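Local coordinates for protein beta-N-acetylhexosaminidase (Akkermansia muciniphila, PDB 6JEB) that hydrolyses terminal non-reducing N-acetylhexosamine residues from N-glycans and chitobiose as a glycoside hydrolase family 20 enzyme, at residues R123-L128 with Q305-G310. Sequence-based numbering, arbitrary orientation.
Sequences RLHLHL and QFWYEG. With ACM (acetamide), chain C.
The rings of His-125 and Trp-307 come from opposite directions, meet in the middle of the catalytic domain and make the one close meeting between residues 123-128 and 305-310. CE1 of His-125 lies 3.6 Å from CZ2 of Trp-307 and 3.9 Å from CH2 of Trp-307. Trp-307 CZ2 sits at the edge of the imidazole, near its plane. The two rings form an oblique pair, with planes at 34°. The CG of His-125 is anti to the backbone N (chi1 164°), and this carries the imidazole inward from its strand. His-125 NE2 bonds to Glu-187 OE1 and Trp-307 NE1 to Glu-187 OE2, so one carboxylate ties both rings; His-125 ND1 bonds to His-396. The acetamide methyl is packed as tightly: ACM C2 sits over one face of the indole, 3.4 Å from Trp-307 CD2. With an alanine here in place of Trp-307, this methyl would probably lose its aromatic floor and Glu-187 an N-H partner.

The strands 123-127 and 303-307 belong to the parallel eight-stranded barrel of the TIM-barrel type, and are not neighbours in its sheet. The contact therefore spans the barrel interior. Trp-307 lies on the side of the barrel where the C-terminal strand ends gather, the side on which such barrels carry their active sites.

Elsewhere the contact is loose. The backbones stay far apart, the nearest CA atoms being those of His-125 and Gln-305 at 11.2 Å. CE1 of His-127 stays 4.6 Å from NE1 of Trp-307. His-127 bonds to Glu-187 through ND1 and through NE2 to Asp-130, an active-site residue of the charge relay system. Farther out, residues 308-310 veer away from His-125, and Gly-310 is exposed to solvent.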
ATOM      1  N   ARG A 123      -1.838  -1.195  -7.049  1.00 11.75           N
ATOM      2  CA  ARG A 123      -1.818  -2.142  -5.938  1.00 11.67           C
ATOM      3  C   ARG A 123      -2.462  -1.502  -4.722  1.00 11.48           C
ATOM      4  O   ARG A 123      -2.074  -0.398  -4.324  1.00 12.20           O
ATOM      5  CB  ARG A 123      -0.385  -2.558  -5.585  1.00 11.94           C
ATOM      6  CG  ARG A 123       0.386  -3.221  -6.733  1.00 13.51           C
ATOM      7  CD  ARG A 123      -0.145  -4.620  -7.034  1.00 15.30           C
ATOM      8  NE  ARG A 123       0.634  -5.289  -8.077  1.00 17.49           N
ATOM      9  CZ  ARG A 123       0.364  -5.226  -9.379  1.00 17.53           C
ATOM     10  NH1 ARG A 123      -0.674  -4.523  -9.816  1.00 17.54           N
ATOM     11  NH2 ARG A 123       1.131  -5.872 -10.247  1.00 20.80           N
ATOM     12  N   LEU A 124      -3.443  -2.191  -4.136  1.00 11.52           N
ATOM     13  CA  LEU A 124      -4.069  -1.779  -2.881  1.00 11.80           C
ATOM     14  C   LEU A 124      -3.789  -2.872  -1.864  1.00 10.71           C
ATOM     15  O   LEU A 124      -4.245  -4.011  -2.027  1.00 12.55           O
ATOM     16  CB  LEU A 124      -5.576  -1.560  -3.023  1.00 11.65           C
ATOM     17  CG  LEU A 124      -6.283  -1.229  -1.702  1.00 11.27           C
ATOM     18  CD1 LEU A 124      -5.830   0.123  -1.156  1.00 12.35           C
ATOM     19  CD2 LEU A 124      -7.800  -1.257  -1.859  1.00 13.14           C
ATOM     20  N   HIS A 125      -3.026  -2.525  -0.838  1.00 11.54           N
ATOM     21  CA  HIS A 125      -2.611  -3.449   0.208  1.00 11.05           C
ATOM     22  C   HIS A 125      -3.470  -3.170   1.440  1.00 10.53           C
ATOM     23  O   HIS A 125      -3.604  -2.015   1.861  1.00 11.41           O
ATOM     24  CB  HIS A 125      -1.108  -3.194   0.413  1.00 11.66           C
ATOM     25  CG  HIS A 125      -0.498  -3.735   1.670  1.00 11.38           C
ATOM     26  ND1 HIS A 125       0.773  -3.362   2.058  1.00 12.05           N
ATOM     27  CD2 HIS A 125      -0.953  -4.580   2.628  1.00 12.25           C
ATOM     28  CE1 HIS A 125       1.072  -3.950   3.203  1.00 13.21           C
ATOM     29  NE2 HIS A 125       0.043  -4.694   3.570  1.00 12.46           N
ATOM     30  N   LEU A 126      -4.115  -4.218   1.963  1.00 11.12           N
ATOM     31  CA  LEU A 126      -4.997  -4.109   3.128  1.00 10.44           C
ATOM     32  C   LEU A 126      -4.272  -4.631   4.365  1.00 10.91           C
ATOM     33  O   LEU A 126      -4.039  -5.840   4.491  1.00 11.47           O
ATOM     34  CB  LEU A 126      -6.277  -4.918   2.924  1.00 11.90           C
ATOM     35  CG  LEU A 126      -7.083  -4.652   1.657  1.00 12.49           C
ATOM     36  CD1 LEU A 126      -8.289  -5.593   1.593  1.00 13.15           C
ATOM     37  CD2 LEU A 126      -7.514  -3.189   1.588  1.00 13.78           C
ATOM     38  N   HIS A 127      -3.958  -3.734   5.296  1.00 10.71           N
ATOM     39  CA  HIS A 127      -3.376  -4.140   6.575  1.00 10.73           C
ATOM     40  C   HIS A 127      -4.556  -4.529   7.461  1.00 10.68           C
ATOM     41  O   HIS A 127      -5.145  -3.699   8.156  1.00 11.77           O
ATOM     42  CB  HIS A 127      -2.552  -3.007   7.175  1.00 10.25           C
ATOM     43  CG  HIS A 127      -1.731  -3.423   8.351  1.00 10.86           C
ATOM     44  ND1 HIS A 127      -0.528  -4.088   8.222  1.00 11.12           N
ATOM     45  CD2 HIS A 127      -1.938  -3.273   9.682  1.00 11.20           C
ATOM     46  CE1 HIS A 127      -0.033  -4.333   9.423  1.00 11.41           C
ATOM     47  NE2 HIS A 127      -0.869  -3.847  10.326  1.00 12.38           N
ATOM     48  N   LEU A 128      -4.935  -5.807   7.392  1.00 10.41           N
ATOM     49  CA  LEU A 128      -6.199  -6.269   7.958  1.00  9.80           C
ATOM     50  C   LEU A 128      -6.118  -6.599   9.442  1.00 11.25           C
ATOM     51  O   LEU A 128      -7.168  -6.706  10.093  1.00 11.85           O
ATOM     52  CB  LEU A 128      -6.674  -7.517   7.207  1.00 11.26           C
ATOM     53  CG  LEU A 128      -7.155  -7.286   5.770  1.00 11.09           C
ATOM     54  CD1 LEU A 128      -7.175  -8.599   4.988  1.00 13.47           C
ATOM     55  CD2 LEU A 128      -8.541  -6.647   5.750  1.00 13.86           C
ATOM     56  N   GLN A 305       4.837 -12.106   0.971  1.00 14.61           N
ATOM     57  CA  GLN A 305       5.674 -10.914   1.050  1.00 13.78           C
ATOM     58  C   GLN A 305       5.883 -10.569   2.519  1.00 13.29           C
ATOM     59  O   GLN A 305       5.160 -11.057   3.389  1.00 14.89           O
ATOM     60  CB  GLN A 305       5.058  -9.709   0.331  1.00 15.27           C
ATOM     61  CG  GLN A 305       4.648  -9.970  -1.099  1.00 15.98           C
ATOM     62  CD  GLN A 305       4.074  -8.730  -1.747  1.00 17.07           C
ATOM     63  OE1 GLN A 305       3.343  -7.970  -1.105  1.00 17.41           O
ATOM     64  NE2 GLN A 305       4.396  -8.514  -3.020  1.00 19.37           N
ATOM     65  N   PHE A 306       6.873  -9.711   2.790  1.00 13.75           N
ATOM     66  CA  PHE A 306       7.253  -9.390   4.163  1.00 13.95           C
ATOM     67  C   PHE A 306       7.707  -7.941   4.254  1.00 14.60           C
ATOM     68  O   PHE A 306       8.272  -7.398   3.303  1.00 16.07           O
ATOM     69  CB  PHE A 306       8.437 -10.248   4.634  1.00 14.92           C
ATOM     70  CG  PHE A 306       8.263 -11.717   4.383  1.00 16.01           C
ATOM     71  CD1 PHE A 306       8.620 -12.272   3.157  1.00 18.81           C
ATOM     72  CD2 PHE A 306       7.772 -12.553   5.378  1.00 16.86           C
ATOM     73  CE1 PHE A 306       8.467 -13.630   2.921  1.00 19.45           C
ATOM     74  CE2 PHE A 306       7.619 -13.911   5.143  1.00 18.43           C
ATOM     75  CZ  PHE A 306       7.972 -14.447   3.915  1.00 19.37           C
ATOM     76  N   TRP A 307       7.499  -7.332   5.427  1.00 14.29           N
ATOM     77  CA  TRP A 307       8.238  -6.120   5.778  1.00 14.08           C
ATOM     78  C   TRP A 307       9.690  -6.507   6.026  1.00 14.87           C
ATOM     79  O   TRP A 307       9.967  -7.384   6.850  1.00 16.52           O
ATOM     80  CB  TRP A 307       7.659  -5.469   7.039  1.00 13.90           C
ATOM     81  CG  TRP A 307       6.221  -5.040   6.927  1.00 13.55           C
ATOM     82  CD1 TRP A 307       5.150  -5.589   7.578  1.00 13.57           C
ATOM     83  CD2 TRP A 307       5.695  -3.974   6.118  1.00 13.66           C
ATOM     84  NE1 TRP A 307       3.988  -4.940   7.220  1.00 13.03           N
ATOM     85  CE2 TRP A 307       4.296  -3.943   6.325  1.00 12.55           C
ATOM     86  CE3 TRP A 307       6.270  -3.038   5.250  1.00 13.57           C
ATOM     87  CZ2 TRP A 307       3.467  -3.019   5.694  1.00 12.67           C
ATOM     88  CZ3 TRP A 307       5.443  -2.115   4.619  1.00 13.93           C
ATOM     89  CH2 TRP A 307       4.055  -2.115   4.845  1.00 12.93           C
ATOM     90  N   TYR A 308      10.619  -5.872   5.313  1.00 14.86           N
ATOM     91  CA  TYR A 308      12.032  -6.187   5.498  1.00 15.84           C
ATOM     92  C   TYR A 308      12.510  -5.687   6.855  1.00 16.91           C
ATOM     93  O   TYR A 308      12.339  -4.510   7.186  1.00 18.19           O
ATOM     94  CB  TYR A 308      12.854  -5.521   4.398  1.00 15.88           C
ATOM     95  CG  TYR A 308      14.313  -5.903   4.436  1.00 18.03           C
ATOM     96  CD1 TYR A 308      14.703  -7.233   4.343  1.00 18.98           C
ATOM     97  CD2 TYR A 308      15.302  -4.936   4.560  1.00 18.89           C
ATOM     98  CE1 TYR A 308      16.050  -7.595   4.367  1.00 21.98           C
ATOM     99  CE2 TYR A 308      16.654  -5.287   4.591  1.00 20.98           C
ATOM    100  CZ  TYR A 308      17.017  -6.618   4.494  1.00 21.98           C
ATOM    101  OH  TYR A 308      18.346  -6.985   4.517  1.00 25.79           O
ATOM    102  N   GLU A 309      13.120  -6.576   7.643  1.00 16.30           N
ATOM    103  CA  GLU A 309      13.552  -6.230   8.995  1.00 17.80           C
ATOM    104  C   GLU A 309      15.070  -6.206   9.155  1.00 19.18           C
ATOM    105  O   GLU A 309      15.571  -6.233  10.282  1.00 21.55           O
ATOM    106  CB  GLU A 309      12.874  -7.118  10.045  1.00 17.00           C
ATOM    107  CG  GLU A 309      11.396  -6.768  10.249  1.00 18.62           C
ATOM    108  CD  GLU A 309      11.201  -5.404  10.896  1.00 20.30           C
ATOM    109  OE1 GLU A 309      11.043  -5.338  12.128  1.00 20.83           O
ATOM    110  OE2 GLU A 309      11.215  -4.385  10.177  1.00 23.21           O
ATOM    111  N   GLY A 310      15.810  -6.137   8.050  1.00 18.95           N
ATOM    112  CA  GLY A 310      17.236  -5.906   8.109  1.00 20.34           C
ATOM    113  C   GLY A 310      18.105  -7.142   8.198  1.00 22.03           C
ATOM    114  O   GLY A 310      19.334  -7.008   8.239  1.00 25.59           O
TER
HETATM  115  C1  ACM C 502       5.979  -1.019   9.992  1.00 15.50           C
HETATM  116  O   ACM C 502       6.117   0.157   9.876  1.00 17.41           O
HETATM  117  N   ACM C 502       5.677  -1.542  11.286  1.00 12.42           N
HETATM  118  C2  ACM C 502       6.113  -1.999   8.840  1.00 14.59           C